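Local coordinates for protein precorrin-6Y C5,15-methyltransferase (Decarboxylating) (PDB 3E05) that probably methylates a precorrin intermediate with S-adenosylmethionine on the route to adenosylcobalamin, this chain being the C-terminal methyltransferase domain of a longer protein, at residues A49-S59 and I80-N91. Numbering follows the deposited sequence.
Sequences AGSASVSIEAS and IRDNLKKFVARN
Ile56 of helix 53-61 packs its side chain against Asn83, Leu84, Phe87 and Ala89, and a branched aliphatic side chain suits the place because each branch finds its own partner. CG2, anti to the backbone N, lies against Phe87 CB at 3.7 Å; CG1 meets Leu84 CD2 and Ala89 CB, and with chi2 at 167° the chain runs on extended, bringing CD1 to 3.6 Å from Asn83 CB. Cutting this side chain back to an alanine is likely to open a gap between the helices and take from Leu84, Ala89 and the CB of Phe87 one of the apolar groups they pack on. Ile80 does similar work one turn before Leu84: its CG2 packs on Ala52 CB (3.7 Å) and its CD1 on Ala49 CB (3.9 Å). The fold is the Rossmann-like one of class I methyltransferases, with strand order 3-2-1-4-5-7-6, and the turn 49-52 after strand 43-47 probably corresponds to the glycine-rich loop that binds S-adenosylmethionine in relatives. It is a type II' turn, whose second residue needs the positive phi that glycine takes readily, here Gly50. Asn83 ND2 donates to Ser51 O (3.0 Å), in the carbonyl plane on a lone pair, while its OD1 accepts from Ala17 N. At the far end small Ala89 lets Ser59 approach; Ser59 OG bonds back to Ile56 O (2.7 Å), and its CB touches OD1 of Asn91, a residue whose ND2 is hydrogen-bonded to Gly65 O.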
loop_
_atom_site.group_PDB
_atom_site.type_symbol
_atom_site.label_atom_id
_atom_site.label_comp_id
_atom_site.label_asym_id
_atom_site.label_seq_id
_atom_site.Cartn_x
_atom_site.Cartn_y
_atom_site.Cartn_z
ATOM N N ALA D 49 -6.805 16.569 -20.187
ATOM C CA ALA D 49 -7.573 16.987 -19.000
ATOM C C ALA D 49 -8.608 15.982 -18.495
ATOM O O ALA D 49 -8.902 15.949 -17.294
ATOM C CB ALA D 49 -8.193 18.355 -19.210
ATOM N N GLY D 50 -9.137 15.155 -19.396
ATOM C CA GLY D 50 -10.091 14.108 -19.021
ATOM C C GLY D 50 -11.418 14.720 -18.650
ATOM O O GLY D 50 -12.167 15.139 -19.518
ATOM N N SER D 51 -11.694 14.776 -17.350
ATOM C CA SER D 51 -12.891 15.439 -16.832
ATOM C C SER D 51 -12.579 16.823 -16.264
ATOM O O SER D 51 -13.472 17.534 -15.778
ATOM C CB SER D 51 -13.548 14.559 -15.781
ATOM O OG SER D 51 -14.030 13.386 -16.416
ATOM N N ALA D 52 -11.301 17.183 -16.342
ATOM C CA ALA D 52 -10.764 18.463 -15.878
ATOM C C ALA D 52 -10.842 18.683 -14.373
ATOM O O ALA D 52 -10.762 19.819 -13.920
ATOM C CB ALA D 52 -11.360 19.678 -16.680
ATOM N N SER D 53 -10.918 17.598 -13.593
ATOM C CA SER D 53 -11.010 17.717 -12.132
ATOM C C SER D 53 -9.776 18.381 -11.515
ATOM O O SER D 53 -9.898 19.134 -10.547
ATOM C CB SER D 53 -11.298 16.361 -11.474
ATOM O OG SER D 53 -10.176 15.502 -11.550
ATOM N N VAL D 54 -8.599 18.110 -12.081
ATOM C CA VAL D 54 -7.352 18.744 -11.643
ATOM C C VAL D 54 -7.407 20.235 -11.949
ATOM O O VAL D 54 -7.172 21.054 -11.065
ATOM C CB VAL D 54 -6.104 18.103 -12.295
ATOM C CG1 VAL D 54 -4.800 18.784 -11.820
ATOM C CG2 VAL D 54 -6.075 16.578 -11.997
ATOM N N SER D 55 -7.747 20.568 -13.192
ATOM C CA SER D 55 -7.919 21.967 -13.631
ATOM C C SER D 55 -8.896 22.727 -12.751
ATOM O O SER D 55 -8.636 23.872 -12.385
ATOM C CB SER D 55 -8.437 22.003 -15.066
ATOM O OG SER D 55 -7.365 21.923 -15.970
ATOM N N ILE D 56 -9.995 22.072 -12.392
ATOM C CA ILE D 56 -11.069 22.723 -11.637
ATOM C C ILE D 56 -10.656 23.042 -10.197
ATOM O O ILE D 56 -10.835 24.166 -9.729
ATOM C CB ILE D 56 -12.376 21.911 -11.709
ATOM C CG1 ILE D 56 -13.013 22.085 -13.093
ATOM C CG2 ILE D 56 -13.356 22.304 -10.617
ATOM C CD1 ILE D 56 -14.124 21.104 -13.367
ATOM N N GLU D 57 -10.080 22.071 -9.495
ATOM C CA GLU D 57 -9.565 22.350 -8.144
ATOM C C GLU D 57 -8.327 23.277 -8.118
ATOM O O GLU D 57 -8.194 24.117 -7.226
ATOM C CB GLU D 57 -9.377 21.044 -7.343
ATOM C CG GLU D 57 -10.715 20.400 -6.968
ATOM C CD GLU D 57 -10.579 19.214 -6.054
ATOM O OE1 GLU D 57 -9.446 18.902 -5.633
ATOM O OE2 GLU D 57 -11.605 18.573 -5.763
ATOM N N ALA D 58 -7.462 23.162 -9.129
ATOM C CA ALA D 58 -6.359 24.116 -9.334
ATOM C C ALA D 58 -6.862 25.559 -9.458
ATOM O O ALA D 58 -6.238 26.489 -8.933
ATOM C CB ALA D 58 -5.590 23.769 -10.567
ATOM N N SER D 59 -7.978 25.721 -10.170
ATOM C CA SER D 59 -8.590 27.027 -10.395
ATOM C C SER D 59 -9.141 27.621 -9.103
ATOM O O SER D 59 -9.140 28.842 -8.928
ATOM C CB SER D 59 -9.658 26.943 -11.489
ATOM O OG SER D 59 -10.903 26.517 -10.975
ATOM N N ILE D 80 -15.976 17.983 -19.816
ATOM C CA ILE D 80 -15.260 19.190 -19.383
ATOM C C ILE D 80 -16.170 20.418 -19.395
ATOM O O ILE D 80 -16.400 21.019 -18.341
ATOM C CB ILE D 80 -13.944 19.429 -20.175
ATOM C CG1 ILE D 80 -12.980 18.256 -19.950
ATOM C CG2 ILE D 80 -13.286 20.723 -19.716
ATOM C CD1 ILE D 80 -11.736 18.276 -20.819
ATOM N N ARG D 81 -16.723 20.736 -20.572
ATOM C CA ARG D 81 -17.735 21.780 -20.737
ATOM C C ARG D 81 -18.775 21.773 -19.615
ATOM O O ARG D 81 -19.011 22.810 -18.988
ATOM C CB ARG D 81 -18.428 21.611 -22.094
ATOM C CG ARG D 81 -18.966 22.894 -22.707
ATOM C CD ARG D 81 -19.454 22.671 -24.140
ATOM N NE ARG D 81 -18.384 22.220 -25.037
ATOM C CZ ARG D 81 -18.304 20.999 -25.566
ATOM N NH1 ARG D 81 -19.234 20.087 -25.297
ATOM N NH2 ARG D 81 -17.292 20.688 -26.367
ATOM N N ASP D 82 -19.365 20.605 -19.345
ATOM C CA ASP D 82 -20.365 20.454 -18.284
ATOM C C ASP D 82 -19.774 20.735 -16.904
ATOM O O ASP D 82 -20.379 21.435 -16.087
ATOM C CB ASP D 82 -20.982 19.048 -18.292
ATOM C CG ASP D 82 -21.957 18.828 -19.439
ATOM O OD1 ASP D 82 -22.088 19.713 -20.319
ATOM O OD2 ASP D 82 -22.591 17.748 -19.458
ATOM N N ASN D 83 -18.584 20.194 -16.645
ATOM C CA ASN D 83 -17.938 20.377 -15.346
ATOM C C ASN D 83 -17.501 21.824 -15.057
ATOM O O ASN D 83 -17.718 22.335 -13.958
ATOM C CB ASN D 83 -16.770 19.393 -15.188
ATOM C CG ASN D 83 -17.229 17.939 -15.092
ATOM O OD1 ASN D 83 -18.298 17.633 -14.546
ATOM N ND2 ASN D 83 -16.408 17.029 -15.618
ATOM N N LEU D 84 -16.909 22.479 -16.051
ATOM C CA LEU D 84 -16.458 23.864 -15.923
ATOM C C LEU D 84 -17.609 24.794 -15.555
ATOM O O LEU D 84 -17.457 25.666 -14.698
ATOM C CB LEU D 84 -15.784 24.339 -17.213
ATOM C CG LEU D 84 -14.463 23.682 -17.612
ATOM C CD1 LEU D 84 -13.813 24.389 -18.800
ATOM C CD2 LEU D 84 -13.513 23.665 -16.445
ATOM N N LYS D 85 -18.758 24.559 -16.186
ATOM C CA LYS D 85 -19.991 25.284 -15.921
ATOM C C LYS D 85 -20.535 24.975 -14.514
ATOM O O LYS D 85 -20.869 25.900 -13.776
ATOM C CB LYS D 85 -21.010 24.960 -17.032
ATOM C CG LYS D 85 -22.412 25.542 -16.868
ATOM C CD LYS D 85 -23.142 25.676 -18.215
ATOM C CE LYS D 85 -23.144 24.382 -19.054
ATOM N NZ LYS D 85 -24.018 23.300 -18.510
ATOM N N LYS D 86 -20.591 23.691 -14.145
ATOM C CA LYS D 86 -21.106 23.260 -12.833
ATOM C C LYS D 86 -20.324 23.828 -11.643
ATOM O O LYS D 86 -20.917 24.258 -10.644
ATOM C CB LYS D 86 -21.130 21.722 -12.743
ATOM C CG LYS D 86 -21.629 21.166 -11.407
ATOM C CD LYS D 86 -21.723 19.644 -11.412
ATOM C CE LYS D 86 -22.341 19.164 -10.116
ATOM N NZ LYS D 86 -22.420 17.699 -9.920
ATOM N N PHE D 87 -18.997 23.831 -11.758
ATOM C CA PHE D 87 -18.136 24.195 -10.637
ATOM C C PHE D 87 -17.645 25.630 -10.713
ATOM O O PHE D 87 -16.872 26.079 -9.857
ATOM C CB PHE D 87 -16.978 23.206 -10.510
ATOM C CG PHE D 87 -17.427 21.821 -10.187
ATOM C CD1 PHE D 87 -17.922 21.521 -8.923
ATOM C CD2 PHE D 87 -17.380 20.816 -11.147
ATOM C CE1 PHE D 87 -18.358 20.248 -8.616
ATOM C CE2 PHE D 87 -17.810 19.528 -10.853
ATOM C CZ PHE D 87 -18.302 19.242 -9.573
ATOM N N VAL D 88 -18.134 26.337 -11.733
ATOM C CA VAL D 88 -17.808 27.740 -12.008
ATOM C C VAL D 88 -16.285 27.951 -12.076
ATOM O O VAL D 88 -15.706 28.758 -11.340
ATOM C CB VAL D 88 -18.522 28.737 -11.034
ATOM C CG1 VAL D 88 -18.552 30.120 -11.637
ATOM C CG2 VAL D 88 -19.954 28.288 -10.726
ATOM N N ALA D 89 -15.645 27.187 -12.954
ATOM C CA ALA D 89 -14.213 27.285 -13.149
ATOM C C ALA D 89 -13.976 28.189 -14.339
ATOM O O ALA D 89 -13.601 27.724 -15.419
ATOM C CB ALA D 89 -13.609 25.908 -13.378
ATOM N N ARG D 90 -14.201 29.490 -14.135
ATOM C CA ARG D 90 -14.210 30.458 -15.234
ATOM C C ARG D 90 -12.823 30.768 -15.744
ATOM O O ARG D 90 -12.666 31.167 -16.905
ATOM C CB ARG D 90 -14.903 31.764 -14.823
ATOM C CG ARG D 90 -16.181 31.577 -14.041
ATOM C CD ARG D 90 -17.416 31.443 -14.918
ATOM N NE ARG D 90 -17.670 32.633 -15.723
ATOM C CZ ARG D 90 -18.692 32.775 -16.557
ATOM N NH1 ARG D 90 -19.585 31.806 -16.701
ATOM N NH2 ARG D 90 -18.815 33.892 -17.251
ATOM N N ASN D 91 -11.817 30.580 -14.889
ATOM C CA ASN D 91 -10.431 30.849 -15.283
ATOM C C ASN D 91 -9.733 29.648 -15.933
ATOM O O ASN D 91 -8.522 29.664 -16.176
ATOM C CB ASN D 91 -9.616 31.449 -14.126
ATOM C CG ASN D 91 -9.597 30.563 -12.878
ATOM O OD1 ASN D 91 -10.563 29.862 -12.568
ATOM N ND2 ASN D 91 -8.496 30.624 -12.145
#